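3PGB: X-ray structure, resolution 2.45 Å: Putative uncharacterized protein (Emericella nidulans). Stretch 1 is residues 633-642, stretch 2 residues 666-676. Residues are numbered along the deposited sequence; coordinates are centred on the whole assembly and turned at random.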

ATOM      1  N   SER A 633     -23.925  -1.564  20.077  1.00 18.46           N
ATOM      2  CA  SER A 633     -24.473  -1.988  21.361  1.00 18.24           C
ATOM      3  C   SER A 633     -23.372  -2.522  22.282  1.00 18.20           C
ATOM      4  O   SER A 633     -23.488  -2.430  23.503  1.00 18.72           O
ATOM      5  CB  SER A 633     -25.553  -3.062  21.162  1.00 18.23           C
ATOM      6  OG  SER A 633     -26.672  -2.553  20.448  1.00 17.58           O
ATOM      7  N   ASN A 634     -22.311  -3.079  21.703  1.00 17.80           N
ATOM      8  CA  ASN A 634     -21.180  -3.566  22.492  1.00 17.61           C
ATOM      9  C   ASN A 634     -20.395  -2.440  23.160  1.00 17.40           C
ATOM     10  O   ASN A 634     -19.979  -2.552  24.321  1.00 17.20           O
ATOM     11  CB  ASN A 634     -20.200  -4.345  21.614  1.00 17.66           C
ATOM     12  CG  ASN A 634     -20.755  -5.653  21.122  1.00 17.48           C
ATOM     13  OD1 ASN A 634     -21.831  -6.089  21.532  1.00 17.72           O
ATOM     14  ND2 ASN A 634     -20.013  -6.295  20.228  1.00 16.57           N
ATOM     15  N   LEU A 635     -20.179  -1.367  22.406  1.00 17.00           N
ATOM     16  CA  LEU A 635     -19.264  -0.312  22.815  1.00 16.84           C
ATOM     17  C   LEU A 635     -19.943   0.774  23.620  1.00 16.81           C
ATOM     18  O   LEU A 635     -19.377   1.275  24.586  1.00 16.82           O
ATOM     19  CB  LEU A 635     -18.601   0.319  21.586  1.00 16.77           C
ATOM     20  CG  LEU A 635     -17.515  -0.502  20.901  1.00 16.36           C
ATOM     21  CD1 LEU A 635     -16.923   0.296  19.755  1.00 16.05           C
ATOM     22  CD2 LEU A 635     -16.440  -0.895  21.897  1.00 15.07           C
ATOM     23  N   VAL A 636     -21.150   1.146  23.205  1.00 16.92           N
ATOM     24  CA  VAL A 636     -21.843   2.296  23.771  1.00 16.87           C
ATOM     25  C   VAL A 636     -20.930   3.527  23.624  1.00 16.84           C
ATOM     26  O   VAL A 636     -20.667   3.942  22.499  1.00 16.98           O
ATOM     27  CB  VAL A 636     -22.325   2.013  25.215  1.00 16.79           C
ATOM     28  CG1 VAL A 636     -23.196   3.148  25.735  1.00 16.67           C
ATOM     29  CG2 VAL A 636     -23.103   0.709  25.247  1.00 16.52           C
ATOM     30  N   HIS A 637     -20.416   4.087  24.716  1.00 16.83           N
ATOM     31  CA  HIS A 637     -19.575   5.290  24.620  1.00 17.04           C
ATOM     32  C   HIS A 637     -18.062   4.994  24.682  1.00 16.57           C
ATOM     33  O   HIS A 637     -17.257   5.929  24.715  1.00 16.72           O
ATOM     34  CB  HIS A 637     -19.950   6.295  25.720  1.00 17.17           C
ATOM     35  CG  HIS A 637     -21.367   6.774  25.649  1.00 18.40           C
ATOM     36  ND1 HIS A 637     -21.880   7.427  24.547  1.00 19.33           N
ATOM     37  CD2 HIS A 637     -22.374   6.723  26.555  1.00 19.24           C
ATOM     38  CE1 HIS A 637     -23.144   7.742  24.770  1.00 19.55           C
ATOM     39  NE2 HIS A 637     -23.468   7.328  25.983  1.00 20.10           N
ATOM     40  N   ALA A 638     -17.684   3.714  24.655  1.00 15.85           N
ATOM     41  CA  ALA A 638     -16.318   3.287  24.994  1.00 15.60           C
ATOM     42  C   ALA A 638     -15.240   3.501  23.917  1.00 15.36           C
ATOM     43  O   ALA A 638     -14.048   3.476  24.227  1.00 15.15           O
ATOM     44  CB  ALA A 638     -16.325   1.821  25.429  1.00 15.33           C
ATOM     45  N   ALA A 639     -15.646   3.694  22.665  1.00 15.41           N
ATOM     46  CA  ALA A 639     -14.694   3.833  21.557  1.00 15.20           C
ATOM     47  C   ALA A 639     -15.252   4.726  20.452  1.00 15.18           C
ATOM     48  O   ALA A 639     -15.417   4.291  19.312  1.00 15.34           O
ATOM     49  CB  ALA A 639     -14.345   2.469  21.005  1.00 14.89           C
ATOM     50  N   HIS A 640     -15.542   5.980  20.789  1.00 15.03           N
ATOM     51  CA  HIS A 640     -16.118   6.911  19.811  1.00 14.86           C
ATOM     52  C   HIS A 640     -15.122   7.361  18.747  1.00 14.54           C
ATOM     53  O   HIS A 640     -15.508   7.947  17.738  1.00 14.67           O
ATOM     54  CB  HIS A 640     -16.706   8.138  20.507  1.00 14.81           C
ATOM     55  CG  HIS A 640     -18.076   7.919  21.061  1.00 14.70           C
ATOM     56  ND1 HIS A 640     -19.142   7.540  20.276  1.00 15.04           N
ATOM     57  CD2 HIS A 640     -18.564   8.060  22.315  1.00 14.47           C
ATOM     58  CE1 HIS A 640     -20.224   7.439  21.027  1.00 15.15           C
ATOM     59  NE2 HIS A 640     -19.898   7.749  22.269  1.00 14.55           N
ATOM     60  N   TRP A 641     -13.843   7.117  18.994  1.00 14.36           N
ATOM     61  CA  TRP A 641     -12.786   7.434  18.035  1.00 14.05           C
ATOM     62  C   TRP A 641     -12.825   6.500  16.826  1.00 13.96           C
ATOM     63  O   TRP A 641     -12.277   6.826  15.773  1.00 14.18           O
ATOM     64  CB  TRP A 641     -11.412   7.347  18.707  1.00 13.99           C
ATOM     65  CG  TRP A 641     -11.216   6.080  19.459  1.00 13.29           C
ATOM     66  CD1 TRP A 641     -11.395   5.891  20.791  1.00 13.25           C
ATOM     67  CD2 TRP A 641     -10.844   4.813  18.919  1.00 13.59           C
ATOM     68  NE1 TRP A 641     -11.146   4.588  21.124  1.00 13.22           N
ATOM     69  CE2 TRP A 641     -10.807   3.901  19.990  1.00 13.64           C
ATOM     70  CE3 TRP A 641     -10.527   4.359  17.636  1.00 13.78           C
ATOM     71  CZ2 TRP A 641     -10.462   2.563  19.819  1.00 13.58           C
ATOM     72  CZ3 TRP A 641     -10.179   3.029  17.470  1.00 13.61           C
ATOM     73  CH2 TRP A 641     -10.153   2.149  18.553  1.00 13.43           C
ATOM     74  N   ALA A 642     -13.462   5.344  16.976  1.00 13.75           N
ATOM     75  CA  ALA A 642     -13.527   4.355  15.899  1.00 13.84           C
ATOM     76  C   ALA A 642     -14.509   4.727  14.788  1.00 14.08           C
ATOM     77  O   ALA A 642     -14.598   4.016  13.793  1.00 14.18           O
ATOM     78  CB  ALA A 642     -13.881   2.988  16.463  1.00 13.45           C
ATOM     79  N   ASP A 666     -16.870   0.509  32.223  1.00 15.34           N
ATOM     80  CA  ASP A 666     -18.061   1.342  32.366  1.00 15.54           C
ATOM     81  C   ASP A 666     -18.398   2.007  31.021  1.00 15.87           C
ATOM     82  O   ASP A 666     -18.181   3.205  30.816  1.00 15.44           O
ATOM     83  CB  ASP A 666     -17.825   2.376  33.471  1.00 15.72           C
ATOM     84  CG  ASP A 666     -19.109   2.970  34.014  1.00 15.45           C
ATOM     85  OD1 ASP A 666     -20.137   2.941  33.308  1.00 15.43           O
ATOM     86  OD2 ASP A 666     -19.080   3.476  35.156  1.00 15.46           O
ATOM     87  N   ILE A 667     -18.946   1.209  30.111  1.00 16.24           N
ATOM     88  CA  ILE A 667     -19.158   1.654  28.737  1.00 16.78           C
ATOM     89  C   ILE A 667     -20.190   2.780  28.616  1.00 17.22           C
ATOM     90  O   ILE A 667     -20.187   3.519  27.632  1.00 17.16           O
ATOM     91  CB  ILE A 667     -19.518   0.473  27.798  1.00 16.77           C
ATOM     92  CG1 ILE A 667     -20.910  -0.088  28.099  1.00 16.53           C
ATOM     93  CG2 ILE A 667     -18.460  -0.629  27.899  1.00 16.62           C
ATOM     94  CD1 ILE A 667     -21.196  -1.415  27.396  1.00 16.21           C
ATOM     95  N   HIS A 668     -21.054   2.918  29.617  1.00 17.80           N
ATOM     96  CA  HIS A 668     -22.021   4.022  29.652  1.00 18.17           C
ATOM     97  C   HIS A 668     -21.444   5.308  30.255  1.00 18.24           C
ATOM     98  O   HIS A 668     -22.010   6.382  30.070  1.00 18.51           O
ATOM     99  CB  HIS A 668     -23.283   3.598  30.403  1.00 18.22           C
ATOM    100  CG  HIS A 668     -24.119   2.608  29.651  1.00 19.19           C
ATOM    101  ND1 HIS A 668     -24.986   2.978  28.645  1.00 20.53           N
ATOM    102  CD2 HIS A 668     -24.208   1.259  29.749  1.00 19.89           C
ATOM    103  CE1 HIS A 668     -25.579   1.899  28.161  1.00 20.89           C
ATOM    104  NE2 HIS A 668     -25.129   0.844  28.817  1.00 20.16           N
ATOM    105  N   ASN A 669     -20.330   5.193  30.978  1.00 18.36           N
ATOM    106  CA  ASN A 669     -19.619   6.349  31.518  1.00 18.35           C
ATOM    107  C   ASN A 669     -18.107   6.051  31.615  1.00 18.26           C
ATOM    108  O   ASN A 669     -17.575   5.847  32.705  1.00 18.27           O
ATOM    109  CB  ASN A 669     -20.211   6.740  32.880  1.00 18.32           C
ATOM    110  CG  ASN A 669     -19.596   8.016  33.458  1.00 18.72           C
ATOM    111  OD1 ASN A 669     -19.604   8.222  34.675  1.00 19.63           O
ATOM    112  ND2 ASN A 669     -19.062   8.871  32.596  1.00 17.66           N
ATOM    113  N   PRO A 670     -17.416   6.006  30.460  1.00 18.00           N
ATOM    114  CA  PRO A 670     -15.989   5.686  30.429  1.00 17.85           C
ATOM    115  C   PRO A 670     -15.108   6.851  30.886  1.00 17.86           C
ATOM    116  O   PRO A 670     -15.492   8.007  30.692  1.00 17.88           O
ATOM    117  CB  PRO A 670     -15.735   5.402  28.946  1.00 17.83           C
ATOM    118  CG  PRO A 670     -16.744   6.197  28.235  1.00 17.77           C
ATOM    119  CD  PRO A 670     -17.962   6.188  29.101  1.00 17.88           C
ATOM    120  N   PRO A 671     -13.931   6.552  31.479  1.00 17.65           N
ATOM    121  CA  PRO A 671     -12.973   7.588  31.848  1.00 17.63           C
ATOM    122  C   PRO A 671     -12.709   8.593  30.731  1.00 17.61           C
ATOM    123  O   PRO A 671     -12.821   9.803  30.955  1.00 17.66           O
ATOM    124  CB  PRO A 671     -11.714   6.788  32.186  1.00 17.65           C
ATOM    125  CG  PRO A 671     -12.238   5.534  32.766  1.00 17.61           C
ATOM    126  CD  PRO A 671     -13.519   5.236  32.006  1.00 17.70           C
ATOM    127  N   VAL A 672     -12.382   8.097  29.542  1.00 17.64           N
ATOM    128  CA  VAL A 672     -12.221   8.957  28.368  1.00 17.59           C
ATOM    129  C   VAL A 672     -13.314   8.642  27.351  1.00 17.82           C
ATOM    130  O   VAL A 672     -13.352   7.557  26.766  1.00 18.20           O
ATOM    131  CB  VAL A 672     -10.831   8.813  27.714  1.00 17.53           C
ATOM    132  CG1 VAL A 672     -10.686   9.794  26.555  1.00 17.20           C
ATOM    133  CG2 VAL A 672      -9.739   9.047  28.740  1.00 17.35           C
ATOM    134  N   ASP A 673     -14.210   9.604  27.175  1.00 17.91           N
ATOM    135  CA  ASP A 673     -15.235   9.567  26.161  1.00 17.98           C
ATOM    136  C   ASP A 673     -14.776  10.532  25.067  1.00 18.27           C
ATOM    137  O   ASP A 673     -14.910  11.758  25.194  1.00 18.16           O
ATOM    138  CB  ASP A 673     -16.564   9.997  26.779  1.00 18.13           C
ATOM    139  CG  ASP A 673     -17.713   9.989  25.792  1.00 18.51           C
ATOM    140  OD1 ASP A 673     -17.476  10.243  24.590  1.00 17.96           O
ATOM    141  OD2 ASP A 673     -18.864   9.757  26.240  1.00 19.29           O
ATOM    142  N   PHE A 674     -14.213   9.963  24.001  1.00 18.45           N
ATOM    143  CA  PHE A 674     -13.640  10.746  22.903  1.00 18.37           C
ATOM    144  C   PHE A 674     -14.635  11.762  22.324  1.00 18.32           C
ATOM    145  O   PHE A 674     -14.230  12.860  21.943  1.00 18.58           O
ATOM    146  CB  PHE A 674     -13.101   9.814  21.804  1.00 18.31           C
ATOM    147  CG  PHE A 674     -12.289  10.517  20.750  1.00 18.41           C
ATOM    148  CD1 PHE A 674     -11.032  11.025  21.049  1.00 18.73           C
ATOM    149  CD2 PHE A 674     -12.775  10.669  19.458  1.00 18.39           C
ATOM    150  CE1 PHE A 674     -10.279  11.675  20.082  1.00 18.11           C
ATOM    151  CE2 PHE A 674     -12.019  11.317  18.485  1.00 18.01           C
ATOM    152  CZ  PHE A 674     -10.777  11.820  18.799  1.00 18.18           C
ATOM    153  N   SER A 675     -15.923  11.417  22.280  1.00 18.10           N
ATOM    154  CA  SER A 675     -16.959  12.349  21.775  1.00 18.16           C
ATOM    155  C   SER A 675     -16.899  13.741  22.392  1.00 17.62           C
ATOM    156  O   SER A 675     -17.169  14.732  21.712  1.00 17.48           O
ATOM    157  CB  SER A 675     -18.370  11.798  22.003  1.00 18.08           C
ATOM    158  OG  SER A 675     -18.693  10.861  21.001  1.00 19.55           O
ATOM    159  N   THR A 676     -16.552  13.797  23.676  1.00 17.10           N
ATOM    160  CA  THR A 676     -16.588  15.032  24.454  1.00 16.74           C
ATOM    161  C   THR A 676     -15.439  15.982  24.108  1.00 16.70           C
ATOM    162  O   THR A 676     -15.430  17.124  24.548  1.00 16.66           O
ATOM    163  CB  THR A 676     -16.570  14.727  25.980  1.00 16.79           C
ATOM    164  OG1 THR A 676     -15.293  14.201  26.357  1.00 16.47           O
ATOM    165  CG2 THR A 676     -17.663  13.710  26.353  1.00 15.76           C
TER
HETATM  166  O   HOH W   1     -15.003   7.048  23.284  1.00 21.50           O
HETATM  167  O   HOH W   2     -25.457   5.923  28.069  1.00 25.80           O

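Two mostly irregular segments meet here, shaped by two turns and, from Phe674 on, a short 3-10 segment. Leu635 to Ala638 forms a type II' turn, closed by Ala638 N to Leu635 O at 3.0 Å; Asp666 to Asn669 forms a type I turn, closed by Asn669 N to Asp666 O at 2.9 Å. The backbones come nearest at Ala638 and Ile667, whose CA atoms are 5.0 Å apart, and again at His640 and Phe674, with 5.5 Å between their CA atoms. These two approaches anchor the description, with His637, Pro670 and Asp673 between them, and 591 Å² is buried in all.

In the first patch the bump is Ile667. Its CB lies 3.3 Å from Leu635 O and its CD1 3.5 Å from Asn634 O, so the side chain rests against the carbonyl just before the opposing turn and the one that closes it. Val636 and Ala638 add apolar walls: Val636 CG2 is 3.6 Å from Ile667 CD1, and Ala638 CB is 4.1 Å from Ile667 CG2. The small methyl of Ala638 belongs to the place where the chains run closest. The same isoleucine also accepts a hydrogen bond at its backbone carbonyl, from His637 N to Ile667 O, 3.0 Å long with an angle of 150°. This backbone bond falls at the same residue whose side chain fills the hollow.

Val636, with its positive phi of 56°, points its CB toward the second turn and serves both of that turn's central residues. Besides touching Ile667, it sets CG2 over one face of the His668 ring, 4.3 Å from the ring centroid, a CH-pi contact. His668 starts out away from the partner, but its ring comes back to meet the valine. Beyond it, water 2 links His637 NE2 (3.2 Å) to His668 ND1 (3.0 Å), spanning a gap that the two rings leave between them. Pro670 lies against the backbone and base of His637, its CG 3.6 Å from His637 O and its CD 3.9 Å from His637 CB.

The second patch is built around Phe674. Its ring receives Trp641 CB over one face, 4.0 Å from the centroid, while Phe674 CD2 approaches Trp641 CA to 3.5 Å. The tryptophan thus offers the base of its side chain as the knob; its indole leads away from the interface. Beside this apolar pair, His640 CG sits 3.0 Å from Ser675 OG, which lies over one face of the imidazole, and His640 CD2 is 3.3 Å from Asp673 OD1.

Polar groups also link the two patches. His637 ND1 and His640 NE2 share a 3.0 Å hydrogen bond that ties the two rings together within their own stretch. Water 1 fills the space near the backbones: it donates to His637 O (2.9 Å) and accepts from His640 N (2.8 Å) and Phe674 N (3.1 Å). The rule to read is economical: let one side chain fill the hollow at a turn and a ring face receive the base of another, pin the backbone once, and let water satisfy polar groups that cannot reach each other.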